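PDB 2IBP: citrate synthase from Pyrobaculum aerophilum, which probably catalyses the condensation of oxaloacetate with acetyl-CoA and water to give citrate and CoA, a step of the tricarboxylic acid cycle. Local coordinates for residues 81-84 with 85-88; 185-188 with 189-193. All blocks are in the same frame, centred on the assembly; numbering follows the deposited sequence.

Interaction 1. Residues 81-84 with 85-88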
ATOM      1  N   GLU A  81     -11.990 -28.963 -10.865  1.00 12.87           N
ATOM      2  CA  GLU A  81     -13.398 -29.007 -10.492  1.00 13.94           C
ATOM      3  C   GLU A  81     -13.607 -28.469  -9.076  1.00 11.03           C
ATOM      4  O   GLU A  81     -14.487 -27.637  -8.836  1.00 14.92           O
ATOM      5  CB  GLU A  81     -13.936 -30.439 -10.590  1.00 19.13           C
ATOM      6  CG  GLU A  81     -14.111 -30.920 -12.008  1.00 23.55           C
ATOM      7  CD  GLU A  81     -14.466 -32.398 -12.097  1.00 34.17           C
ATOM      8  OE1 GLU A  81     -14.401 -33.102 -11.062  1.00 31.43           O
ATOM      9  OE2 GLU A  81     -14.769 -32.859 -13.218  1.00 35.70           O
ATOM     10  N   ASP A  82     -12.803 -28.946  -8.130  1.00 11.92           N
ATOM     11  CA  ASP A  82     -12.914 -28.508  -6.744  1.00 12.52           C
ATOM     12  C   ASP A  82     -12.616 -27.011  -6.597  1.00 12.13           C
ATOM     13  O   ASP A  82     -13.295 -26.300  -5.863  1.00 12.16           O
ATOM     14  CB  ASP A  82     -12.006 -29.328  -5.834  1.00 18.63           C
ATOM     15  CG  ASP A  82     -12.435 -30.788  -5.743  1.00 23.45           C
ATOM     16  OD1 ASP A  82     -13.566 -31.109  -6.178  1.00 19.68           O
ATOM     17  OD2 ASP A  82     -11.642 -31.596  -5.206  1.00 19.54           O
ATOM     18  N   TYR A  83     -11.578 -26.554  -7.285  1.00 11.89           N
ATOM     19  CA  TYR A  83     -11.182 -25.139  -7.267  1.00  8.69           C
ATOM     20  C   TYR A  83     -12.311 -24.257  -7.822  1.00  8.98           C
ATOM     21  O   TYR A  83     -12.676 -23.220  -7.227  1.00 11.31           O
ATOM     22  CB  TYR A  83      -9.918 -24.975  -8.110  1.00 11.68           C
ATOM     23  CG  TYR A  83      -9.441 -23.550  -8.276  1.00  9.50           C
ATOM     24  CD1 TYR A  83      -8.733 -22.923  -7.271  1.00 12.26           C
ATOM     25  CD2 TYR A  83      -9.526 -22.918  -9.505  1.00  7.90           C
ATOM     26  CE1 TYR A  83      -8.249 -21.619  -7.446  1.00  9.99           C
ATOM     27  CE2 TYR A  83      -9.065 -21.626  -9.688  1.00 10.56           C
ATOM     28  CZ  TYR A  83      -8.415 -20.992  -8.665  1.00 10.83           C
ATOM     29  OH  TYR A  83      -7.888 -19.720  -8.850  1.00 14.56           O
ATOM     30  N   ILE A  84     -12.830 -24.646  -8.973  1.00 11.33           N
ATOM     31  CA  ILE A  84     -13.919 -23.897  -9.591  1.00 11.02           C
ATOM     32  C   ILE A  84     -15.095 -23.796  -8.635  1.00 13.53           C
ATOM     33  O   ILE A  84     -15.659 -22.720  -8.445  1.00 11.54           O
ATOM     34  CB  ILE A  84     -14.310 -24.509 -10.937  1.00 11.19           C
ATOM     35  CG1 ILE A  84     -13.214 -24.196 -11.973  1.00 14.61           C
ATOM     36  CG2 ILE A  84     -15.667 -24.017 -11.371  1.00 11.49           C
ATOM     37  CD1 ILE A  84     -13.443 -24.806 -13.331  1.00 16.42           C
ATOM     38  N   ASN A  85     -15.425 -24.898  -7.959  1.00  9.85           N
ATOM     39  CA  ASN A  85     -16.523 -24.872  -6.999  1.00 10.09           C
ATOM     40  C   ASN A  85     -16.251 -23.989  -5.787  1.00  8.00           C
ATOM     41  O   ASN A  85     -17.139 -23.297  -5.323  1.00 10.50           O
ATOM     42  CB  ASN A  85     -16.859 -26.277  -6.545  1.00 12.69           C
ATOM     43  CG  ASN A  85     -17.770 -26.996  -7.518  1.00 19.23           C
ATOM     44  OD1 ASN A  85     -18.523 -26.363  -8.258  1.00 18.34           O
ATOM     45  ND2 ASN A  85     -17.758 -28.324  -7.473  1.00 18.52           N
ATOM     46  N   ARG A  86     -15.016 -23.978  -5.299  1.00 10.34           N
ATOM     47  CA  ARG A  86     -14.671 -23.122  -4.176  1.00 10.15           C
ATOM     48  C   ARG A  86     -14.782 -21.669  -4.606  1.00 10.13           C
ATOM     49  O   ARG A  86     -15.385 -20.853  -3.919  1.00 11.60           O
ATOM     50  CB  ARG A  86     -13.247 -23.394  -3.661  1.00 11.45           C
ATOM     51  CG  ARG A  86     -13.073 -24.746  -2.978  1.00 13.52           C
ATOM     52  CD  ARG A  86     -11.736 -24.822  -2.241  1.00 15.44           C
ATOM     53  NE  ARG A  86     -10.569 -24.613  -3.098  1.00 10.87           N
ATOM     54  CZ  ARG A  86      -9.920 -25.572  -3.738  1.00 13.27           C
ATOM     55  NH1 ARG A  86     -10.393 -26.824  -3.727  1.00 15.64           N
ATOM     56  NH2 ARG A  86      -8.859 -25.274  -4.464  1.00 14.00           N
ATOM     57  N   MET A  87     -14.252 -21.370  -5.786  1.00 12.10           N
ATOM     58  CA  MET A  87     -14.287 -20.000  -6.299  1.00 11.73           C
ATOM     59  C   MET A  87     -15.735 -19.542  -6.446  1.00  8.05           C
ATOM     60  O   MET A  87     -16.078 -18.448  -6.051  1.00  9.89           O
ATOM     61  CB  MET A  87     -13.522 -19.896  -7.627  1.00 14.66           C
ATOM     62  CG  MET A  87     -12.066 -20.315  -7.501  1.00 18.68           C
ATOM     63  SD  MET A  87     -11.144 -19.096  -6.575  1.00 22.19           S
ATOM     64  CE  MET A  87     -10.910 -18.003  -7.978  1.00  9.98           C
ATOM     65  N   LYS A  88     -16.602 -20.404  -6.962  1.00  8.73           N
ATOM     66  CA  LYS A  88     -18.008 -20.040  -7.105  1.00  8.57           C
ATOM     67  C   LYS A  88     -18.639 -19.700  -5.759  1.00  6.49           C
ATOM     68  O   LYS A  88     -19.426 -18.756  -5.657  1.00 11.09           O
ATOM     69  CB  LYS A  88     -18.773 -21.145  -7.820  1.00 11.58           C
ATOM     70  CG  LYS A  88     -18.520 -21.164  -9.290  1.00 11.24           C
ATOM     71  CD  LYS A  88     -19.130 -22.366  -9.965  1.00 13.09           C
ATOM     72  CE  LYS A  88     -18.984 -22.254 -11.456  1.00 16.11           C
ATOM     73  NZ  LYS A  88     -19.623 -23.395 -12.149  1.00 19.15           N
TER
HETATM   74  O   HOH W   1     -16.103 -29.676  -5.470  1.00 27.55           O
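Asn85, Arg86, Met87 and Lys88 each donate a backbone N-H to the carbonyl oxygen four residues earlier, from Glu81, Asp82, Tyr83 and Ile84 in turn, which is unbroken alpha-helical geometry; the bond from Met87 N to Tyr83 O measures 2.8 Å and is nearly straight, 167° at the hydrogen. On the buried side of this stretch of helix, Met87 lies across the Tyr83 ring. Its CG stands 3.8 Å from the ring centroid and only 8° off the normal, a CH-pi contact centred on the face. The chain then bends at chi2 and chi3, which carries SD obliquely past the ring, 4.3 Å from the centroid, and brings CE within 3.6 Å of Tyr83 OH. That hydroxyl is hydrogen-bonded to Ser66, while Tyr67 meets the Tyr83 ring edge-to-face. Arg86 approaches the same ring from its edge: NH2 lies in the ring plane, 3.7 Å from Tyr83 CD1, and the guanidinium and ring planes stand 72° apart, too steep for stacking. One guanidinium face instead rests over Tyr83 CA, and the charge is paired with Glu152 of helix 141-169 through Arg86 NE. At the more exposed side, one water bridges two side chains, donating to Asp82 OD1 and accepting from Asn85 ND2 at 2.9 Å. Lys88 runs extended alongside Ile84, with its CE 3.8 Å from Ile84 CG2. The i to i+4 pairing of Tyr83 with Met87 is a Met-aromatic contact within one helix, on the side where helix 77-90 packs against helix 141-169 in the mainly alpha-helical citrate synthase fold.

Interaction 2. Residues 185-188 with 189-193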
ATOM      1  N   ALA A 185     -17.769 -14.954 -17.636  1.00  7.43           N
ATOM      2  CA  ALA A 185     -19.182 -14.807 -18.006  1.00  8.71           C
ATOM      3  C   ALA A 185     -20.003 -14.233 -16.871  1.00 10.59           C
ATOM      4  O   ALA A 185     -20.856 -13.360 -17.060  1.00  9.36           O
ATOM      5  CB  ALA A 185     -19.781 -16.144 -18.449  1.00  8.53           C
ATOM      6  N   ASN A 186     -19.746 -14.715 -15.668  1.00  8.56           N
ATOM      7  CA  ASN A 186     -20.485 -14.246 -14.543  1.00  6.37           C
ATOM      8  C   ASN A 186     -20.244 -12.754 -14.313  1.00  5.51           C
ATOM      9  O   ASN A 186     -21.151 -12.025 -13.915  1.00  8.60           O
ATOM     10  CB  ASN A 186     -20.109 -14.999 -13.296  1.00  6.69           C
ATOM     11  CG  ASN A 186     -20.897 -14.542 -12.122  1.00  8.05           C
ATOM     12  OD1 ASN A 186     -22.117 -14.702 -12.091  1.00  8.50           O
ATOM     13  ND2 ASN A 186     -20.221 -13.911 -11.146  1.00  7.63           N
ATOM     14  N   PHE A 187     -19.013 -12.308 -14.533  1.00  7.95           N
ATOM     15  CA  PHE A 187     -18.739 -10.883 -14.366  1.00  9.89           C
ATOM     16  C   PHE A 187     -19.636 -10.057 -15.285  1.00  6.53           C
ATOM     17  O   PHE A 187     -20.272  -9.102 -14.859  1.00  6.87           O
ATOM     18  CB  PHE A 187     -17.283 -10.566 -14.648  1.00  6.24           C
ATOM     19  CG  PHE A 187     -17.004  -9.095 -14.730  1.00  6.02           C
ATOM     20  CD1 PHE A 187     -17.154  -8.290 -13.620  1.00  9.10           C
ATOM     21  CD2 PHE A 187     -16.642  -8.517 -15.936  1.00  8.03           C
ATOM     22  CE1 PHE A 187     -16.932  -6.932 -13.696  1.00 10.18           C
ATOM     23  CE2 PHE A 187     -16.390  -7.149 -16.010  1.00  6.88           C
ATOM     24  CZ  PHE A 187     -16.550  -6.362 -14.888  1.00  9.34           C
ATOM     25  N   LEU A 188     -19.718 -10.452 -16.546  1.00  7.02           N
ATOM     26  CA  LEU A 188     -20.562  -9.708 -17.485  1.00  9.03           C
ATOM     27  C   LEU A 188     -22.032  -9.787 -17.100  1.00  7.94           C
ATOM     28  O   LEU A 188     -22.783  -8.832 -17.250  1.00  9.45           O
ATOM     29  CB  LEU A 188     -20.348 -10.176 -18.919  1.00  7.65           C
ATOM     30  CG  LEU A 188     -18.977  -9.860 -19.512  1.00  8.07           C
ATOM     31  CD1 LEU A 188     -18.866 -10.432 -20.920  1.00 14.52           C
ATOM     32  CD2 LEU A 188     -18.690  -8.349 -19.485  1.00 11.00           C
ATOM     33  N   TYR A 189     -22.455 -10.952 -16.619  1.00  5.26           N
ATOM     34  CA  TYR A 189     -23.817 -11.107 -16.122  1.00  6.04           C
ATOM     35  C   TYR A 189     -24.079 -10.158 -14.930  1.00  7.17           C
ATOM     36  O   TYR A 189     -25.105  -9.483 -14.872  1.00  7.88           O
ATOM     37  CB  TYR A 189     -24.041 -12.573 -15.721  1.00  7.79           C
ATOM     38  CG  TYR A 189     -25.276 -12.785 -14.900  1.00  8.05           C
ATOM     39  CD1 TYR A 189     -26.538 -12.688 -15.456  1.00 14.20           C
ATOM     40  CD2 TYR A 189     -25.175 -13.045 -13.543  1.00 10.09           C
ATOM     41  CE1 TYR A 189     -27.662 -12.833 -14.683  1.00 12.48           C
ATOM     42  CE2 TYR A 189     -26.289 -13.197 -12.760  1.00 11.40           C
ATOM     43  CZ  TYR A 189     -27.536 -13.094 -13.331  1.00 11.02           C
ATOM     44  OH  TYR A 189     -28.638 -13.252 -12.535  1.00 11.59           O
ATOM     45  N   MET A 190     -23.127 -10.074 -14.002  1.00  7.71           N
ATOM     46  CA  MET A 190     -23.293  -9.197 -12.852  1.00  8.15           C
ATOM     47  C   MET A 190     -23.258  -7.719 -13.233  1.00  8.38           C
ATOM     48  O   MET A 190     -23.903  -6.894 -12.595  1.00  9.10           O
ATOM     49  CB  MET A 190     -22.229  -9.497 -11.803  1.00  9.66           C
ATOM     50  CG  MET A 190     -22.360 -10.860 -11.159  1.00  7.34           C
ATOM     51  SD  MET A 190     -21.278 -11.002  -9.728  1.00  8.29           S
ATOM     52  CE  MET A 190     -19.710 -10.740 -10.533  1.00 11.32           C
ATOM     53  N   MET A 191     -22.516  -7.391 -14.288  1.00  7.47           N
ATOM     54  CA  MET A 191     -22.444  -6.009 -14.744  1.00  9.14           C
ATOM     55  C   MET A 191     -23.746  -5.596 -15.391  1.00 10.80           C
ATOM     56  O   MET A 191     -24.309  -4.563 -15.050  1.00 10.33           O
ATOM     57  CB  MET A 191     -21.339  -5.824 -15.775  1.00  9.04           C
ATOM     58  CG  MET A 191     -19.939  -5.867 -15.214  1.00  9.26           C
ATOM     59  SD  MET A 191     -19.534  -4.339 -14.332  1.00 10.18           S
ATOM     60  CE  MET A 191     -19.398  -3.184 -15.711  1.00 11.41           C
ATOM     61  N   PHE A 192     -24.246  -6.429 -16.300  1.00  8.66           N
ATOM     62  CA  PHE A 192     -25.363  -6.022 -17.133  1.00  9.47           C
ATOM     63  C   PHE A 192     -26.703  -6.734 -16.936  1.00  9.55           C
ATOM     64  O   PHE A 192     -27.705  -6.302 -17.500  1.00 14.29           O
ATOM     65  CB  PHE A 192     -24.935  -6.066 -18.580  1.00 10.81           C
ATOM     66  CG  PHE A 192     -23.687  -5.279 -18.854  1.00 10.62           C
ATOM     67  CD1 PHE A 192     -23.632  -3.920 -18.591  1.00 11.72           C
ATOM     68  CD2 PHE A 192     -22.563  -5.892 -19.364  1.00 10.03           C
ATOM     69  CE1 PHE A 192     -22.476  -3.202 -18.841  1.00 11.59           C
ATOM     70  CE2 PHE A 192     -21.421  -5.169 -19.653  1.00 12.55           C
ATOM     71  CZ  PHE A 192     -21.376  -3.818 -19.376  1.00 13.14           C
ATOM     72  N   GLY A 193     -26.732  -7.771 -16.107  1.00  9.80           N
ATOM     73  CA  GLY A 193     -27.976  -8.444 -15.749  1.00 11.74           C
ATOM     74  C   GLY A 193     -28.528  -9.415 -16.768  1.00 13.20           C
ATOM     75  O   GLY A 193     -29.683  -9.833 -16.673  1.00 17.21           O
TER
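Met191 CG sits over one face of the Phe187 ring, 3.4 Å above its plane and shifted toward the rim, whereas the Tyr189 ring meets Asn186 OD1 near its plane, at the CD2 edge, and one face of the Phe192 ring has Met191 CB above its centre. The Phe187 contact is a CH-pi interaction: Met191 CG is 3.7 Å from the centroid, 22° off the normal. Bends at chi2 and chi3 of Met191 take SD obliquely to the ring, 3.6 Å from Phe187 CZ. The Tyr189 ring also engages Arg178 in a cation-pi contact. The amide plane of Asn186 is turned 39° from that ring, and OD1 accepts a hydrogen bond from Arg178 N, tying the helix to the preceding loop. Carried by its extended chi2, Met190 folds back at chi3 along the other end of the same amide, where CE is 3.3 Å from Asn186 ND2 and SD 3.4 Å from it.

These are the last two turns of helix 183-192, an alpha helix whose side facing helix 141-169 carries a Met-aromatic pair. Four backbone bonds from 189-192 to 185-188 repeat the i to i+4 pattern, among them Met190 N to Asn186 O at 2.8 Å. Gly193 leaves helical angles with positive phi (79°), although its N still donates to Tyr189 O, a fifth bond of the same kind. Phe187 also packs on Pro159 and Val162 of helix 141-169 and on Ile366 and Met369 of helix 363-382. Leu188 runs beside Phe192, the closest approach of their side chains being Leu188 CD2 to Phe192 CE2 at 4.2 Å, and the Leu188 side chain reaches Ala200 and Ile204 of helix 198-210.

In the fold
Both are short runs of about two turns on separate helices, 77-90 and 183-192, and do not touch: their centres lie 18 Å apart and their nearest atoms about 7 Å. Each places side chains on the long helix 141-169, interaction 1 through Tyr83 and Met87, interaction 2 through Phe187, Met190 and Met191. Interaction 2 is the more buried, with five of nine residues buried against two of eight, and its contacts are largely apolar, reaching two further helices. Interaction 1 has a wetter, more charged outer side, with a bridging water and charges paired outside its segments. Only interaction 2 includes a helix end, and both lie away from the predicted active-site residues and the magnesium site.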